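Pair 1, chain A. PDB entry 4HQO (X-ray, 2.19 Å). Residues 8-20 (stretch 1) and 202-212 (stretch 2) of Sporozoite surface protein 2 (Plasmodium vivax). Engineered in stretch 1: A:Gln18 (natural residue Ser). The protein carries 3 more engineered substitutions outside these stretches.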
# COMPACT_ATOMS: atom_id res chain seq x y z
N VAL A 8 -11.68 2.80 -26.47
CA VAL A 8 -11.94 4.19 -26.13
C VAL A 8 -10.79 4.79 -25.32
O VAL A 8 -10.18 4.12 -24.48
CB VAL A 8 -13.29 4.36 -25.38
CG1 VAL A 8 -13.24 3.70 -24.00
CG2 VAL A 8 -13.67 5.83 -25.26
N LYS A 9 -10.47 6.05 -25.60
CA LYS A 9 -9.38 6.74 -24.93
C LYS A 9 -9.90 7.89 -24.08
O LYS A 9 -10.80 8.62 -24.50
CB LYS A 9 -8.37 7.27 -25.96
CG LYS A 9 -7.72 6.20 -26.82
CD LYS A 9 -6.89 6.82 -27.94
CE LYS A 9 -6.33 5.76 -28.87
NZ LYS A 9 -5.73 6.36 -30.10
N TYR A 10 -9.33 8.06 -22.89
CA TYR A 10 -9.74 9.13 -22.00
C TYR A 10 -8.60 9.58 -21.08
O TYR A 10 -7.65 8.84 -20.84
CB TYR A 10 -10.96 8.72 -21.17
CG TYR A 10 -10.76 7.47 -20.34
CD1 TYR A 10 -10.88 6.21 -20.90
CD2 TYR A 10 -10.46 7.56 -18.98
CE1 TYR A 10 -10.69 5.06 -20.15
CE2 TYR A 10 -10.27 6.41 -18.22
CZ TYR A 10 -10.39 5.17 -18.80
OH TYR A 10 -10.21 4.03 -18.05
N SER A 11 -8.72 10.80 -20.56
CA SER A 11 -7.73 11.35 -19.65
C SER A 11 -8.10 11.10 -18.19
O SER A 11 -9.28 11.12 -17.82
CB SER A 11 -7.57 12.85 -19.91
OG SER A 11 -6.70 13.44 -18.96
N GLU A 12 -7.09 10.87 -17.35
CA GLU A 12 -7.31 10.78 -15.92
C GLU A 12 -6.04 11.10 -15.14
O GLU A 12 -4.92 10.88 -15.62
CB GLU A 12 -7.87 9.41 -15.51
CG GLU A 12 -6.83 8.34 -15.24
CD GLU A 12 -7.45 7.04 -14.76
OE1 GLU A 12 -8.70 6.93 -14.78
OE2 GLU A 12 -6.70 6.12 -14.37
N GLU A 13 -6.22 11.63 -13.94
CA GLU A 13 -5.10 11.99 -13.09
C GLU A 13 -4.74 10.81 -12.20
O GLU A 13 -5.61 10.20 -11.58
CB GLU A 13 -5.47 13.22 -12.26
CG GLU A 13 -4.36 13.77 -11.39
CD GLU A 13 -4.77 15.04 -10.67
OE1 GLU A 13 -5.38 15.92 -11.32
OE2 GLU A 13 -4.50 15.15 -9.45
N VAL A 14 -3.46 10.48 -12.14
CA VAL A 14 -2.99 9.33 -11.39
C VAL A 14 -1.98 9.76 -10.34
O VAL A 14 -0.92 10.30 -10.67
CB VAL A 14 -2.36 8.27 -12.31
CG1 VAL A 14 -1.73 7.15 -11.49
CG2 VAL A 14 -3.40 7.72 -13.26
N CYS A 15 -2.31 9.53 -9.07
CA CYS A 15 -1.41 9.83 -7.98
C CYS A 15 -1.07 8.56 -7.23
O CYS A 15 -1.69 7.51 -7.43
CB CYS A 15 -2.03 10.85 -7.01
SG CYS A 15 -2.55 12.43 -7.74
N ASN A 16 -0.09 8.65 -6.35
CA ASN A 16 0.31 7.54 -5.51
C ASN A 16 -0.09 7.82 -4.07
O ASN A 16 0.72 7.67 -3.15
CB ASN A 16 1.82 7.33 -5.62
CG ASN A 16 2.60 8.56 -5.18
OD1 ASN A 16 2.05 9.66 -5.07
ND2 ASN A 16 3.89 8.37 -4.92
N GLU A 17 -1.33 8.26 -3.88
CA GLU A 17 -1.76 8.71 -2.56
C GLU A 17 -2.03 7.54 -1.60
O GLU A 17 -1.97 7.70 -0.39
CB GLU A 17 -2.99 9.63 -2.67
CG GLU A 17 -4.30 8.92 -2.95
CD GLU A 17 -4.47 8.52 -4.41
OE1 GLU A 17 -3.57 8.81 -5.22
OE2 GLU A 17 -5.52 7.92 -4.74
N GLN A 18 -2.32 6.37 -2.16
CA GLN A 18 -2.56 5.19 -1.34
C GLN A 18 -1.24 4.60 -0.86
O GLN A 18 -0.35 4.31 -1.67
CB GLN A 18 -3.36 4.14 -2.12
CG GLN A 18 -4.70 4.64 -2.61
CD GLN A 18 -5.58 3.54 -3.15
OE1 GLN A 18 -5.18 2.38 -3.21
NE2 GLN A 18 -6.79 3.89 -3.56
N VAL A 19 -1.12 4.44 0.46
CA VAL A 19 0.05 3.81 1.08
C VAL A 19 -0.44 2.82 2.13
O VAL A 19 -1.20 3.19 3.01
CB VAL A 19 0.97 4.84 1.78
CG1 VAL A 19 2.18 4.14 2.42
CG2 VAL A 19 1.43 5.92 0.80
N ASP A 20 -0.03 1.56 2.00
CA ASP A 20 -0.28 0.57 3.04
C ASP A 20 0.99 0.48 3.87
O ASP A 20 2.03 0.03 3.37
CB ASP A 20 -0.59 -0.80 2.46
CG ASP A 20 -1.95 -0.86 1.82
OD1 ASP A 20 -2.86 -0.11 2.24
OD2 ASP A 20 -2.12 -1.69 0.90
N PHE A 202 9.70 8.00 0.75
CA PHE A 202 9.02 6.75 0.43
C PHE A 202 7.54 6.97 0.14
O PHE A 202 6.92 6.17 -0.54
CB PHE A 202 9.12 5.76 1.59
CG PHE A 202 10.49 5.17 1.79
CD1 PHE A 202 10.92 4.11 1.01
CD2 PHE A 202 11.33 5.65 2.78
CE1 PHE A 202 12.17 3.55 1.20
CE2 PHE A 202 12.59 5.09 2.97
CZ PHE A 202 13.00 4.05 2.18
N ILE A 203 6.98 8.06 0.67
CA ILE A 203 5.54 8.25 0.63
C ILE A 203 5.13 9.58 0.01
O ILE A 203 3.94 9.90 -0.04
CB ILE A 203 4.89 8.15 2.04
CG1 ILE A 203 5.41 9.26 2.96
CG2 ILE A 203 5.14 6.79 2.67
CD1 ILE A 203 4.77 9.24 4.35
N ALA A 204 6.11 10.35 -0.46
CA ALA A 204 5.84 11.65 -1.07
C ALA A 204 4.86 11.49 -2.22
O ALA A 204 4.93 10.52 -2.97
CB ALA A 204 7.14 12.30 -1.55
N LYS A 205 3.93 12.44 -2.32
CA LYS A 205 2.85 12.34 -3.29
C LYS A 205 3.33 12.80 -4.65
O LYS A 205 4.02 13.81 -4.76
CB LYS A 205 1.65 13.17 -2.84
CG LYS A 205 0.35 12.77 -3.52
CD LYS A 205 -0.81 13.63 -3.07
CE LYS A 205 -2.10 13.15 -3.72
NZ LYS A 205 -3.26 14.03 -3.41
N VAL A 206 2.98 12.04 -5.68
CA VAL A 206 3.32 12.39 -7.06
C VAL A 206 2.10 12.25 -7.95
O VAL A 206 1.56 11.16 -8.10
CB VAL A 206 4.44 11.48 -7.62
CG1 VAL A 206 4.74 11.84 -9.07
CG2 VAL A 206 5.70 11.57 -6.76
N CYS A 207 1.64 13.37 -8.52
CA CYS A 207 0.49 13.36 -9.42
C CYS A 207 0.92 13.62 -10.85
O CYS A 207 1.65 14.57 -11.12
CB CYS A 207 -0.54 14.41 -8.99
SG CYS A 207 -1.35 14.05 -7.41
N THR A 208 0.47 12.77 -11.77
CA THR A 208 0.69 13.02 -13.19
C THR A 208 -0.59 12.86 -13.98
O THR A 208 -1.55 12.25 -13.50
CB THR A 208 1.79 12.11 -13.80
OG1 THR A 208 1.38 10.74 -13.70
CG2 THR A 208 3.12 12.29 -13.08
N GLU A 209 -0.61 13.41 -15.18
CA GLU A 209 -1.77 13.29 -16.05
C GLU A 209 -1.46 12.28 -17.15
O GLU A 209 -0.53 12.47 -17.93
CB GLU A 209 -2.10 14.65 -16.66
CG GLU A 209 -3.48 14.75 -17.24
CD GLU A 209 -3.77 16.13 -17.79
OE1 GLU A 209 -2.80 16.85 -18.13
OE2 GLU A 209 -4.95 16.51 -17.87
N VAL A 210 -2.23 11.20 -17.20
CA VAL A 210 -2.02 10.14 -18.17
C VAL A 210 -3.24 9.92 -19.06
O VAL A 210 -4.33 10.40 -18.76
CB VAL A 210 -1.68 8.80 -17.50
CG1 VAL A 210 -0.59 8.99 -16.45
CG2 VAL A 210 -2.92 8.20 -16.87
N GLU A 211 -3.05 9.20 -20.16
CA GLU A 211 -4.14 8.82 -21.04
C GLU A 211 -4.45 7.34 -20.88
O GLU A 211 -3.54 6.51 -20.87
CB GLU A 211 -3.81 9.14 -22.50
CG GLU A 211 -4.90 8.74 -23.47
CD GLU A 211 -4.64 9.21 -24.88
OE1 GLU A 211 -4.89 10.41 -25.17
OE2 GLU A 211 -4.21 8.39 -25.71
N ARG A 212 -5.73 7.01 -20.73
CA ARG A 212 -6.14 5.63 -20.50
C ARG A 212 -6.95 5.04 -21.65
O ARG A 212 -7.64 5.76 -22.38
CB ARG A 212 -6.89 5.51 -19.17
CG ARG A 212 -5.98 5.59 -17.97
CD ARG A 212 -5.05 4.38 -17.92
NE ARG A 212 -3.95 4.55 -16.97
CZ ARG A 212 -2.70 4.81 -17.32
NH1 ARG A 212 -2.37 4.94 -18.61
NH2 ARG A 212 -1.76 4.94 -16.39
O HOH W 1 -3.92 8.52 -28.56
O HOH W 2 -7.12 14.52 -16.35
O HOH W 3 -3.88 4.60 -14.33
O HOH W 4 1.90 9.26 -11.68
O HOH W 5 1.65 9.18 -1.28

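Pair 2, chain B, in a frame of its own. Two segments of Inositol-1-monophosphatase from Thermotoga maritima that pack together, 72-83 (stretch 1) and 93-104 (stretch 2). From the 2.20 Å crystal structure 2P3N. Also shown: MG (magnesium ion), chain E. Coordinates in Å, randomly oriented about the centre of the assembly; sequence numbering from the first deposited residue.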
# COMPACT_ATOMS: atom_id res chain seq x y z
N GLY B 72 10.41 36.42 2.96
CA GLY B 72 11.78 36.29 2.52
C GLY B 72 11.89 35.99 1.04
O GLY B 72 10.90 35.61 0.40
N ASP B 73 13.08 36.16 0.49
CA ASP B 73 13.32 35.89 -0.92
C ASP B 73 13.61 34.41 -1.06
O ASP B 73 13.80 33.90 -2.15
CB ASP B 73 14.48 36.74 -1.46
CG ASP B 73 15.66 36.82 -0.49
OD1 ASP B 73 16.57 37.64 -0.75
OD2 ASP B 73 15.68 36.07 0.51
N ARG B 74 13.62 33.74 0.09
CA ARG B 74 13.85 32.31 0.19
C ARG B 74 12.87 31.86 1.26
O ARG B 74 13.20 31.81 2.45
CB ARG B 74 15.31 32.04 0.60
CG ARG B 74 16.26 32.40 -0.52
CD ARG B 74 17.73 32.44 -0.12
NE ARG B 74 18.31 31.12 0.10
CZ ARG B 74 19.53 30.76 -0.29
NH1 ARG B 74 20.30 31.61 -0.96
NH2 ARG B 74 19.98 29.55 -0.01
N LEU B 75 11.65 31.56 0.82
CA LEU B 75 10.58 31.17 1.72
C LEU B 75 9.95 29.80 1.45
O LEU B 75 9.52 29.50 0.33
CB LEU B 75 9.48 32.23 1.67
CG LEU B 75 8.26 32.03 2.57
CD1 LEU B 75 8.53 32.61 3.95
CD2 LEU B 75 7.04 32.70 1.94
N TRP B 76 9.87 28.97 2.49
CA TRP B 76 9.25 27.65 2.39
C TRP B 76 7.81 27.76 2.88
O TRP B 76 7.56 28.16 4.02
CB TRP B 76 9.99 26.63 3.26
CG TRP B 76 11.44 26.38 2.92
CD1 TRP B 76 12.50 27.20 3.20
CD2 TRP B 76 11.98 25.21 2.30
NE1 TRP B 76 13.68 26.59 2.80
CE2 TRP B 76 13.39 25.37 2.25
CE3 TRP B 76 11.42 24.02 1.79
CZ2 TRP B 76 14.24 24.40 1.71
CZ3 TRP B 76 12.27 23.05 1.24
CH2 TRP B 76 13.67 23.25 1.21
N ILE B 77 6.85 27.40 2.04
CA ILE B 77 5.46 27.47 2.47
C ILE B 77 4.96 26.08 2.84
O ILE B 77 4.99 25.14 2.04
CB ILE B 77 4.57 28.10 1.39
CG1 ILE B 77 5.18 29.44 0.95
CG2 ILE B 77 3.18 28.32 1.94
CD1 ILE B 77 4.34 30.22 -0.02
N ILE B 78 4.48 25.97 4.07
CA ILE B 78 4.05 24.70 4.63
C ILE B 78 2.61 24.59 5.06
O ILE B 78 2.07 25.48 5.70
CB ILE B 78 4.91 24.39 5.88
CG1 ILE B 78 6.39 24.38 5.49
CG2 ILE B 78 4.46 23.09 6.54
CD1 ILE B 78 7.32 24.59 6.66
N ASP B 79 1.98 23.49 4.67
CA ASP B 79 0.63 23.23 5.13
C ASP B 79 0.78 21.86 5.80
O ASP B 79 0.86 20.83 5.13
CB ASP B 79 -0.38 23.17 3.99
CG ASP B 79 -1.82 23.12 4.51
OD1 ASP B 79 -2.76 23.52 3.79
OD2 ASP B 79 -2.01 22.67 5.66
N PRO B 80 0.86 21.86 7.14
CA PRO B 80 1.01 20.61 7.90
C PRO B 80 -0.06 19.56 7.56
O PRO B 80 0.23 18.37 7.48
CB PRO B 80 0.98 21.08 9.35
CG PRO B 80 0.14 22.35 9.29
CD PRO B 80 0.69 23.00 8.05
N ILE B 81 -1.31 19.99 7.38
CA ILE B 81 -2.37 19.06 7.02
C ILE B 81 -3.38 19.77 6.15
O ILE B 81 -4.17 20.56 6.65
CB ILE B 81 -3.16 18.50 8.24
CG1 ILE B 81 -2.24 17.68 9.15
CG2 ILE B 81 -4.29 17.62 7.73
CD1 ILE B 81 -2.92 17.11 10.38
N ASP B 82 -3.32 19.51 4.85
CA ASP B 82 -4.27 20.12 3.94
C ASP B 82 -5.46 19.17 3.86
O ASP B 82 -5.39 18.13 3.20
CB ASP B 82 -3.62 20.33 2.57
CG ASP B 82 -4.54 21.05 1.59
OD1 ASP B 82 -4.09 21.36 0.46
OD2 ASP B 82 -5.70 21.31 1.94
N GLY B 83 -6.54 19.51 4.54
CA GLY B 83 -7.70 18.65 4.54
C GLY B 83 -7.88 18.11 5.95
O GLY B 83 -8.13 16.92 6.15
N ASN B 93 -8.46 11.54 1.83
CA ASN B 93 -8.06 12.72 1.05
C ASN B 93 -7.49 13.90 1.83
O ASN B 93 -8.12 14.95 1.95
CB ASN B 93 -9.20 13.20 0.15
CG ASN B 93 -9.48 12.24 -0.99
OD1 ASN B 93 -10.12 11.21 -0.80
ND2 ASN B 93 -9.00 12.58 -2.17
N PHE B 94 -6.30 13.71 2.37
CA PHE B 94 -5.61 14.77 3.08
C PHE B 94 -4.15 14.63 2.68
O PHE B 94 -3.72 13.55 2.25
CB PHE B 94 -5.81 14.63 4.60
CG PHE B 94 -5.17 13.43 5.20
CD1 PHE B 94 -3.86 13.50 5.69
CD2 PHE B 94 -5.86 12.24 5.30
CE1 PHE B 94 -3.26 12.39 6.28
CE2 PHE B 94 -5.26 11.11 5.89
CZ PHE B 94 -3.96 11.20 6.38
N SER B 95 -3.39 15.72 2.78
CA SER B 95 -1.99 15.70 2.40
C SER B 95 -1.15 16.72 3.14
O SER B 95 -1.67 17.53 3.92
CB SER B 95 -1.88 15.95 0.90
OG SER B 95 -2.59 17.12 0.53
N ILE B 96 0.16 16.65 2.91
CA ILE B 96 1.12 17.57 3.50
C ILE B 96 1.70 18.31 2.31
O ILE B 96 2.07 17.70 1.32
CB ILE B 96 2.28 16.86 4.21
CG1 ILE B 96 1.75 15.81 5.19
CG2 ILE B 96 3.10 17.88 4.97
CD1 ILE B 96 2.89 15.09 5.95
N SER B 97 1.80 19.62 2.40
CA SER B 97 2.33 20.36 1.28
C SER B 97 3.54 21.21 1.65
O SER B 97 3.59 21.83 2.71
CB SER B 97 1.22 21.23 0.68
OG SER B 97 1.55 21.63 -0.64
N LEU B 98 4.53 21.20 0.75
CA LEU B 98 5.76 21.96 0.93
C LEU B 98 6.23 22.59 -0.38
O LEU B 98 6.62 21.88 -1.31
CB LEU B 98 6.89 21.06 1.46
CG LEU B 98 8.19 21.82 1.79
CD1 LEU B 98 7.90 22.82 2.92
CD2 LEU B 98 9.27 20.86 2.23
N ALA B 99 6.18 23.92 -0.45
CA ALA B 99 6.63 24.63 -1.64
C ALA B 99 7.82 25.49 -1.25
O ALA B 99 7.86 26.02 -0.14
CB ALA B 99 5.52 25.51 -2.21
N TYR B 100 8.80 25.60 -2.14
CA TYR B 100 9.95 26.46 -1.87
C TYR B 100 9.94 27.63 -2.85
O TYR B 100 10.30 27.49 -4.02
CB TYR B 100 11.29 25.74 -1.99
CG TYR B 100 12.44 26.71 -1.82
CD1 TYR B 100 12.67 27.34 -0.59
CD2 TYR B 100 13.24 27.07 -2.90
CE1 TYR B 100 13.66 28.31 -0.46
CE2 TYR B 100 14.22 28.04 -2.78
CZ TYR B 100 14.43 28.65 -1.56
OH TYR B 100 15.40 29.62 -1.46
N VAL B 101 9.52 28.78 -2.34
CA VAL B 101 9.41 29.99 -3.12
C VAL B 101 10.68 30.81 -3.00
O VAL B 101 11.20 31.03 -1.90
CB VAL B 101 8.22 30.82 -2.60
CG1 VAL B 101 7.93 31.97 -3.52
CG2 VAL B 101 7.00 29.94 -2.47
N GLU B 102 11.21 31.25 -4.14
CA GLU B 102 12.40 32.08 -4.14
C GLU B 102 12.07 33.36 -4.90
O GLU B 102 11.57 33.32 -6.02
CB GLU B 102 13.58 31.37 -4.79
CG GLU B 102 14.89 32.13 -4.65
CD GLU B 102 16.11 31.22 -4.68
OE1 GLU B 102 16.16 30.28 -3.86
OE2 GLU B 102 17.01 31.46 -5.51
N ASN B 103 12.32 34.49 -4.25
CA ASN B 103 12.02 35.77 -4.86
C ASN B 103 10.57 35.73 -5.32
O ASN B 103 10.25 36.11 -6.44
CB ASN B 103 12.93 36.02 -6.06
CG ASN B 103 14.39 36.09 -5.67
OD1 ASN B 103 15.26 36.02 -6.54
ND2 ASN B 103 14.67 36.24 -4.38
N GLY B 104 9.70 35.23 -4.44
CA GLY B 104 8.29 35.15 -4.76
C GLY B 104 7.97 34.17 -5.86
O GLY B 104 6.84 34.12 -6.34
MG MG E . -3.90 22.60 6.73
O HOH W 6 10.09 34.26 -1.72
O HOH W 7 2.36 24.59 0.17
O HOH W 8 -5.18 23.33 5.23
O HOH W 9 -2.90 22.13 8.71
O HOH W 10 -5.57 22.72 7.69

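What backbone arrangement do the two pairs share? Each is a two-stranded antiparallel ladder: the strand directions lie 158° apart in pair 1 and 163° apart in pair 2, and 14 central residues superpose with an RMSD of 0.8 Å. Hydrogen-bonded and non-hydrogen-bonded pairs alternate in step. A:Val14 and A:Thr208 match B:Ile77 and B:Ala99, and each couple is closed by two backbone bonds: A:Val14 N to A:Thr208 O (2.9 Å) and A:Thr208 N to A:Val14 O (3.0 Å), against B:Ile77 N to B:Ala99 O (2.8 Å) and B:Ala99 N to B:Ile77 O (3.0 Å).

How is the face carrying A:Val14 and B:Ile77 filled? Here the solutions are alike. A:Val14 CG2 meets A:Val210 CG2 at 3.7 Å, and at the matching positions B:Ile77 CD1 meets B:Val101 CG2 at 3.6 Å; the diagonal neighbours form a small apolar patch in both. One step along, A:Glu12 takes the place of B:Leu75. The leucine is buried, whereas the glutamate is partly exposed and its carboxylate is hydrated: water 3 donates to A:Glu12 OE2 (3.2 Å) and accepts from A:Arg212 NE (2.6 Å), linking two side chains whose charges are too far apart for a salt bridge.

What joins the strands on the other face? In pair 1 the link is covalent: A:Cys15 SG and A:Cys207 SG form a disulfide of 2.0 Å. The matched B:Ile78 and B:Leu98 rely on apolar packing, with B:Ile78 CG1 3.4 Å from B:Leu98 CD1. At the next couple, A:Glu13 and A:Glu209 are exposed. Their counterparts, B:Trp76 and B:Tyr100, are buried, and the edge of the tyrosine meets the face of the tryptophan, with B:Trp76 CE2 3.5 Å from B:Tyr100 CD1.

How does each ladder continue at A:Asn16 and B:Asp79? In pair 1 the side chain does backbone work. A:Asn16 OD1 accepts from A:Val206 N at 2.6 Å, and A:Asn16 ND2 donates to A:Ala204 O at 3.1 Å, while the backbone bond from A:Asn16 N to A:Val206 O is weak at 3.5 Å. In pair 2 the backbone bonds persist, B:Asp79 N to B:Ser97 O at 3.0 Å and B:Ser97 N to B:Asp79 O at 3.1 Å. The carboxylate has another role: B:Asp79 OD2 binds magnesium at 2.2 Å.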